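Local coordinates for terminase subunit UL89 protein (Human herpesvirus 5, PDB 3N4P) that cuts DNA as the nuclease domain of the large terminase subunit, part of the motor thought to translocate viral genomes into empty capsids, at residues Ser109-Ile121 with Ala146-Val158. Numbering follows the deposited sequence.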
ATOM      1  N   SER B 109     -29.195  -5.734  22.040  1.00 83.32           N
ATOM      2  CA  SER B 109     -28.485  -4.862  21.171  1.00 80.15           C
ATOM      3  C   SER B 109     -27.074  -4.746  21.714  1.00 76.47           C
ATOM      4  O   SER B 109     -26.123  -4.679  20.958  1.00 73.77           O
ATOM      5  CB  SER B 109     -29.147  -3.497  21.146  1.00 81.78           C
ATOM      6  OG  SER B 109     -30.483  -3.632  20.734  1.00 86.53           O
ATOM      7  N   GLU B 110     -26.970  -4.760  23.039  1.00 76.26           N
ATOM      8  CA  GLU B 110     -25.730  -4.503  23.732  1.00 72.84           C
ATOM      9  C   GLU B 110     -24.755  -5.654  23.559  1.00 69.72           C
ATOM     10  O   GLU B 110     -23.538  -5.427  23.352  1.00 66.19           O
ATOM     11  CB  GLU B 110     -26.013  -4.206  25.200  1.00 75.12           C
ATOM     12  CG  GLU B 110     -26.848  -2.940  25.333  1.00 81.49           C
ATOM     13  CD  GLU B 110     -27.412  -2.686  26.715  1.00 86.89           C
ATOM     14  OE1 GLU B 110     -28.651  -2.773  26.861  1.00 93.96           O
ATOM     15  OE2 GLU B 110     -26.632  -2.377  27.648  1.00 88.15           O
ATOM     16  N   VAL B 111     -25.286  -6.875  23.592  1.00 68.41           N
ATOM     17  CA  VAL B 111     -24.478  -8.049  23.300  1.00 66.82           C
ATOM     18  C   VAL B 111     -24.048  -8.127  21.816  1.00 63.63           C
ATOM     19  O   VAL B 111     -22.893  -8.323  21.516  1.00 61.60           O
ATOM     20  CB  VAL B 111     -25.174  -9.318  23.754  1.00 69.24           C
ATOM     21  CG1 VAL B 111     -24.478 -10.574  23.189  1.00 68.86           C
ATOM     22  CG2 VAL B 111     -25.273  -9.331  25.309  1.00 71.77           C
ATOM     23  N   ALA B 112     -24.978  -7.958  20.890  1.00 63.68           N
ATOM     24  CA  ALA B 112     -24.610  -7.904  19.486  1.00 60.84           C
ATOM     25  C   ALA B 112     -23.530  -6.869  19.278  1.00 57.74           C
ATOM     26  O   ALA B 112     -22.522  -7.165  18.651  1.00 54.90           O
ATOM     27  CB  ALA B 112     -25.807  -7.594  18.633  1.00 63.22           C
ATOM     28  N   ILE B 113     -23.707  -5.682  19.830  1.00 57.14           N
ATOM     29  CA  ILE B 113     -22.684  -4.638  19.622  1.00 55.98           C
ATOM     30  C   ILE B 113     -21.307  -4.985  20.153  1.00 53.84           C
ATOM     31  O   ILE B 113     -20.287  -4.763  19.461  1.00 52.57           O
ATOM     32  CB  ILE B 113     -23.135  -3.252  20.130  1.00 57.50           C
ATOM     33  CG1 ILE B 113     -24.189  -2.712  19.154  1.00 60.00           C
ATOM     34  CG2 ILE B 113     -21.949  -2.267  20.138  1.00 56.94           C
ATOM     35  CD1 ILE B 113     -25.228  -1.813  19.715  1.00 60.05           C
ATOM     36  N   ALA B 114     -21.262  -5.475  21.378  1.00 54.34           N
ATOM     37  CA  ALA B 114     -20.023  -5.801  22.058  1.00 54.41           C
ATOM     38  C   ALA B 114     -19.260  -6.937  21.375  1.00 53.98           C
ATOM     39  O   ALA B 114     -18.024  -6.810  21.213  1.00 51.41           O
ATOM     40  CB  ALA B 114     -20.283  -6.178  23.515  1.00 56.07           C
ATOM     41  N   GLU B 115     -19.981  -8.038  21.093  1.00 54.65           N
ATOM     42  CA  GLU B 115     -19.525  -9.165  20.249  1.00 55.32           C
ATOM     43  C   GLU B 115     -18.983  -8.784  18.837  1.00 54.05           C
ATOM     44  O   GLU B 115     -18.067  -9.420  18.317  1.00 52.96           O
ATOM     45  CB  GLU B 115     -20.651 -10.105  19.988  1.00 56.80           C
ATOM     46  CG  GLU B 115     -21.287 -10.809  21.238  1.00 64.51           C
ATOM     47  CD  GLU B 115     -20.302 -11.713  22.010  1.00 71.02           C
ATOM     48  OE1 GLU B 115     -20.781 -12.542  22.829  1.00 72.36           O
ATOM     49  OE2 GLU B 115     -19.059 -11.602  21.792  1.00 69.83           O
ATOM     50  N   CYS B 116     -19.573  -7.800  18.178  1.00 52.59           N
ATOM     51  CA  CYS B 116     -19.055  -7.490  16.882  1.00 51.62           C
ATOM     52  C   CYS B 116     -17.730  -6.693  17.078  1.00 50.64           C
ATOM     53  O   CYS B 116     -16.732  -6.832  16.291  1.00 50.61           O
ATOM     54  CB  CYS B 116     -20.090  -6.728  16.100  1.00 51.69           C
ATOM     55  SG  CYS B 116     -19.357  -5.580  14.947  1.00 56.62           S
ATOM     56  N   ALA B 117     -17.659  -5.913  18.160  1.00 50.73           N
ATOM     57  CA  ALA B 117     -16.408  -5.170  18.451  1.00 49.45           C
ATOM     58  C   ALA B 117     -15.308  -6.162  18.857  1.00 48.51           C
ATOM     59  O   ALA B 117     -14.162  -6.076  18.408  1.00 48.36           O
ATOM     60  CB  ALA B 117     -16.637  -4.143  19.502  1.00 49.52           C
ATOM     61  N   ALA B 118     -15.682  -7.111  19.694  1.00 47.09           N
ATOM     62  CA  ALA B 118     -14.763  -8.054  20.219  1.00 46.65           C
ATOM     63  C   ALA B 118     -14.236  -8.993  19.160  1.00 45.19           C
ATOM     64  O   ALA B 118     -13.064  -9.328  19.193  1.00 43.68           O
ATOM     65  CB  ALA B 118     -15.464  -8.921  21.363  1.00 48.58           C
ATOM     66  N   HIS B 119     -15.116  -9.521  18.313  1.00 44.30           N
ATOM     67  CA  HIS B 119     -14.706 -10.376  17.218  1.00 44.41           C
ATOM     68  C   HIS B 119     -13.689  -9.654  16.306  1.00 43.12           C
ATOM     69  O   HIS B 119     -12.654 -10.227  15.890  1.00 42.29           O
ATOM     70  CB  HIS B 119     -15.967 -10.724  16.448  1.00 47.40           C
ATOM     71  CG  HIS B 119     -15.793 -11.793  15.437  1.00 53.32           C
ATOM     72  ND1 HIS B 119     -14.747 -12.696  15.474  1.00 61.72           N
ATOM     73  CD2 HIS B 119     -16.530 -12.111  14.347  1.00 59.08           C
ATOM     74  CE1 HIS B 119     -14.860 -13.535  14.454  1.00 62.57           C
ATOM     75  NE2 HIS B 119     -15.932 -13.203  13.757  1.00 61.73           N
ATOM     76  N   MET B 120     -13.906  -8.384  16.016  1.00 41.37           N
ATOM     77  CA  MET B 120     -12.906  -7.696  15.191  1.00 40.55           C
ATOM     78  C   MET B 120     -11.540  -7.621  15.914  1.00 41.98           C
ATOM     79  O   MET B 120     -10.499  -7.866  15.295  1.00 43.21           O
ATOM     80  CB  MET B 120     -13.349  -6.292  14.868  1.00 39.99           C
ATOM     81  CG  MET B 120     -12.157  -5.380  14.295  1.00 42.51           C
ATOM     82  SD  MET B 120     -12.511  -3.639  14.509  1.00 49.11           S
ATOM     83  CE  MET B 120     -12.107  -3.301  16.213  1.00 47.29           C
ATOM     84  N   ILE B 121     -11.545  -7.214  17.181  1.00 42.85           N
ATOM     85  CA  ILE B 121     -10.337  -7.112  18.025  1.00 43.35           C
ATOM     86  C   ILE B 121      -9.510  -8.416  18.137  1.00 43.92           C
ATOM     87  O   ILE B 121      -8.283  -8.359  17.994  1.00 44.20           O
ATOM     88  CB  ILE B 121     -10.725  -6.635  19.459  1.00 46.03           C
ATOM     89  CG1 ILE B 121     -11.086  -5.133  19.421  1.00 41.61           C
ATOM     90  CG2 ILE B 121      -9.593  -6.927  20.515  1.00 43.29           C
ATOM     91  CD1 ILE B 121     -12.125  -4.847  20.648  1.00 44.49           C
ATOM     92  N   ALA B 146     -25.718   2.069  29.321  1.00 81.63           N
ATOM     93  CA  ALA B 146     -25.485   1.102  28.234  1.00 77.38           C
ATOM     94  C   ALA B 146     -24.021   1.006  27.761  1.00 72.86           C
ATOM     95  O   ALA B 146     -23.560  -0.075  27.394  1.00 71.09           O
ATOM     96  CB  ALA B 146     -26.406   1.378  27.068  1.00 77.13           C
ATOM     97  N   ALA B 147     -23.287   2.107  27.816  1.00 72.48           N
ATOM     98  CA  ALA B 147     -21.883   2.104  27.389  1.00 69.80           C
ATOM     99  C   ALA B 147     -21.045   1.419  28.449  1.00 69.86           C
ATOM    100  O   ALA B 147     -20.079   0.731  28.118  1.00 67.83           O
ATOM    101  CB  ALA B 147     -21.373   3.520  27.122  1.00 69.77           C
ATOM    102  N   VAL B 148     -21.415   1.612  29.714  1.00 72.27           N
ATOM    103  CA  VAL B 148     -20.821   0.847  30.820  1.00 72.40           C
ATOM    104  C   VAL B 148     -20.929  -0.628  30.539  1.00 70.67           C
ATOM    105  O   VAL B 148     -19.914  -1.325  30.528  1.00 69.06           O
ATOM    106  CB  VAL B 148     -21.476   1.095  32.202  1.00 75.78           C
ATOM    107  CG1 VAL B 148     -20.539   0.614  33.328  1.00 75.15           C
ATOM    108  CG2 VAL B 148     -21.790   2.542  32.394  1.00 78.89           C
ATOM    109  N   ARG B 149     -22.148  -1.101  30.297  1.00 71.55           N
ATOM    110  CA  ARG B 149     -22.374  -2.523  30.153  1.00 71.26           C
ATOM    111  C   ARG B 149     -21.698  -3.087  28.950  1.00 67.87           C
ATOM    112  O   ARG B 149     -21.193  -4.203  28.994  1.00 67.82           O
ATOM    113  CB  ARG B 149     -23.874  -2.868  30.108  1.00 73.54           C
ATOM    114  CG  ARG B 149     -24.558  -2.845  31.456  1.00 78.49           C
ATOM    115  CD  ARG B 149     -26.042  -3.338  31.362  1.00 81.80           C
ATOM    116  NE  ARG B 149     -26.788  -2.433  30.476  1.00 82.67           N
ATOM    117  CZ  ARG B 149     -27.371  -1.289  30.856  1.00 86.13           C
ATOM    118  NH1 ARG B 149     -27.385  -0.894  32.144  1.00 90.09           N
ATOM    119  NH2 ARG B 149     -27.995  -0.555  29.946  1.00 83.71           N
ATOM    120  N   ILE B 150     -21.695  -2.314  27.863  1.00 67.21           N
ATOM    121  CA  ILE B 150     -21.018  -2.706  26.646  1.00 62.92           C
ATOM    122  C   ILE B 150     -19.518  -2.818  26.872  1.00 61.93           C
ATOM    123  O   ILE B 150     -18.916  -3.799  26.440  1.00 60.91           O
ATOM    124  CB  ILE B 150     -21.377  -1.762  25.459  1.00 63.44           C
ATOM    125  CG1 ILE B 150     -22.812  -2.043  24.976  1.00 63.51           C
ATOM    126  CG2 ILE B 150     -20.287  -1.776  24.293  1.00 55.87           C
ATOM    127  CD1 ILE B 150     -23.329  -0.970  23.974  1.00 61.94           C
ATOM    128  N   ALA B 151     -18.910  -1.846  27.545  1.00 61.73           N
ATOM    129  CA  ALA B 151     -17.471  -1.956  27.843  1.00 60.38           C
ATOM    130  C   ALA B 151     -17.202  -3.291  28.519  1.00 61.48           C
ATOM    131  O   ALA B 151     -16.277  -4.047  28.142  1.00 60.70           O
ATOM    132  CB  ALA B 151     -16.997  -0.818  28.740  1.00 61.95           C
ATOM    133  N   CYS B 152     -18.005  -3.561  29.523  1.00 61.93           N
ATOM    134  CA  CYS B 152     -17.839  -4.752  30.325  1.00 65.68           C
ATOM    135  C   CYS B 152     -18.027  -5.990  29.454  1.00 62.42           C
ATOM    136  O   CYS B 152     -17.297  -6.948  29.605  1.00 63.72           O
ATOM    137  CB  CYS B 152     -18.767  -4.677  31.553  1.00 66.38           C
ATOM    138  SG  CYS B 152     -18.942  -6.201  32.394  1.00 80.78           S
ATOM    139  N   LEU B 153     -18.923  -5.939  28.467  1.00 60.63           N
ATOM    140  CA  LEU B 153     -19.131  -7.120  27.606  1.00 57.74           C
ATOM    141  C   LEU B 153     -17.980  -7.341  26.675  1.00 53.42           C
ATOM    142  O   LEU B 153     -17.653  -8.445  26.366  1.00 52.63           O
ATOM    143  CB  LEU B 153     -20.482  -7.135  26.863  1.00 56.49           C
ATOM    144  CG  LEU B 153     -21.759  -7.260  27.704  1.00 58.95           C
ATOM    145  CD1 LEU B 153     -22.911  -6.560  26.994  1.00 58.48           C
ATOM    146  CD2 LEU B 153     -22.191  -8.716  28.126  1.00 51.44           C
ATOM    147  N   ILE B 154     -17.329  -6.277  26.261  1.00 53.74           N
ATOM    148  CA  ILE B 154     -16.214  -6.342  25.337  1.00 50.43           C
ATOM    149  C   ILE B 154     -15.047  -6.960  26.067  1.00 53.14           C
ATOM    150  O   ILE B 154     -14.401  -7.882  25.544  1.00 54.71           O
ATOM    151  CB  ILE B 154     -15.786  -4.943  24.885  1.00 50.30           C
ATOM    152  CG1 ILE B 154     -16.838  -4.330  23.922  1.00 47.89           C
ATOM    153  CG2 ILE B 154     -14.361  -5.036  24.153  1.00 47.09           C
ATOM    154  CD1 ILE B 154     -16.549  -2.935  23.463  1.00 53.86           C
ATOM    155  N   ARG B 155     -14.720  -6.422  27.238  1.00 54.60           N
ATOM    156  CA  ARG B 155     -13.610  -6.923  28.038  1.00 57.75           C
ATOM    157  C   ARG B 155     -13.797  -8.454  28.260  1.00 58.25           C
ATOM    158  O   ARG B 155     -12.863  -9.241  28.136  1.00 58.19           O
ATOM    159  CB  ARG B 155     -13.577  -6.205  29.396  1.00 60.63           C
ATOM    160  CG  ARG B 155     -12.330  -6.442  30.253  1.00 65.79           C
ATOM    161  CD  ARG B 155     -12.597  -6.130  31.752  1.00 72.90           C
ATOM    162  NE  ARG B 155     -13.925  -6.572  32.173  1.00 75.00           N
ATOM    163  CZ  ARG B 155     -14.259  -7.811  32.539  1.00 79.14           C
ATOM    164  NH1 ARG B 155     -13.362  -8.800  32.550  1.00 80.57           N
ATOM    165  NH2 ARG B 155     -15.524  -8.072  32.876  1.00 78.84           N
ATOM    166  N   GLN B 156     -15.017  -8.833  28.551  1.00 58.65           N
ATOM    167  CA  GLN B 156     -15.412 -10.234  28.628  1.00 61.22           C
ATOM    168  C   GLN B 156     -15.094 -11.155  27.421  1.00 59.56           C
ATOM    169  O   GLN B 156     -14.465 -12.205  27.615  1.00 60.25           O
ATOM    170  CB  GLN B 156     -16.895 -10.289  28.901  1.00 62.36           C
ATOM    171  CG  GLN B 156     -17.199 -10.384  30.306  1.00 69.06           C
ATOM    172  CD  GLN B 156     -18.709 -10.448  30.564  1.00 76.94           C
ATOM    173  OE1 GLN B 156     -19.275  -9.548  31.239  1.00 81.65           O
ATOM    174  NE2 GLN B 156     -19.379 -11.476  29.998  1.00 73.51           N
ATOM    175  N   SER B 157     -15.556 -10.805  26.204  1.00 59.01           N
ATOM    176  CA  SER B 157     -15.235 -11.633  25.013  1.00 58.66           C
ATOM    177  C   SER B 157     -13.741 -11.644  24.773  1.00 56.11           C
ATOM    178  O   SER B 157     -13.149 -12.706  24.571  1.00 58.21           O
ATOM    179  CB  SER B 157     -15.915 -11.203  23.693  1.00 57.09           C
ATOM    180  OG  SER B 157     -17.297 -11.010  23.857  1.00 63.66           O
ATOM    181  N   VAL B 158     -13.118 -10.497  24.854  1.00 53.49           N
ATOM    182  CA  VAL B 158     -11.696 -10.415  24.555  1.00 52.14           C
ATOM    183  C   VAL B 158     -10.884 -11.366  25.413  1.00 54.07           C
ATOM    184  O   VAL B 158     -10.223 -12.281  24.876  1.00 52.14           O
ATOM    185  CB  VAL B 158     -11.176  -8.951  24.605  1.00 52.95           C
ATOM    186  CG1 VAL B 158      -9.660  -8.928  24.475  1.00 53.15           C
ATOM    187  CG2 VAL B 158     -11.824  -8.147  23.502  1.00 48.56           C
TER
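E110 reaches from helix 109-127 across to helix 144-161 as a knob among A146, R149, I150 and L153. Its CB lies 3.9 Å from I150 CG1, and CG passes the same atom as the two side chains cross at about a right angle. With CG anti to the carbonyl carbon (chi1 -63°) and the chain extended beyond it, CD arrives in plane at the R149 guanidinium edge. There R149 NE donates to OE2 (2.8 Å) on its syn lone pair, forming a salt bridge, and NH2 adds a weak bond; OE2 also abuts A146 CB. OE1 lies farther off, 3.9 Å from R149 NH2, and the carboxylate plane is turned 64° from the guanidinium plane, so this is not a flat two-oxygen pairing. At the helix crossing (-43°, axes 8.4 Å apart) alanines permit close approach: A114 CB presses on L153 CB at 3.5 Å, A118 CB on S157 CB at 3.3 Å, both tight. S157 OG donates to E115 OE2 (2.8 Å) from above the carboxylate plane; a bend at chi2 turns E115 back to this contact. On the sheet-facing side, I154 CD1 meets A117 CB and I121 CG2 meets V158 CG2 (3.9 Å). I113, I121, I150, I154 and V158 also touch strands 62-67 or 133-138, so the pair covers the central mixed sheet, as in the RNase H-like fold of terminase nucleases, near the magnesium-binding D68 and E139.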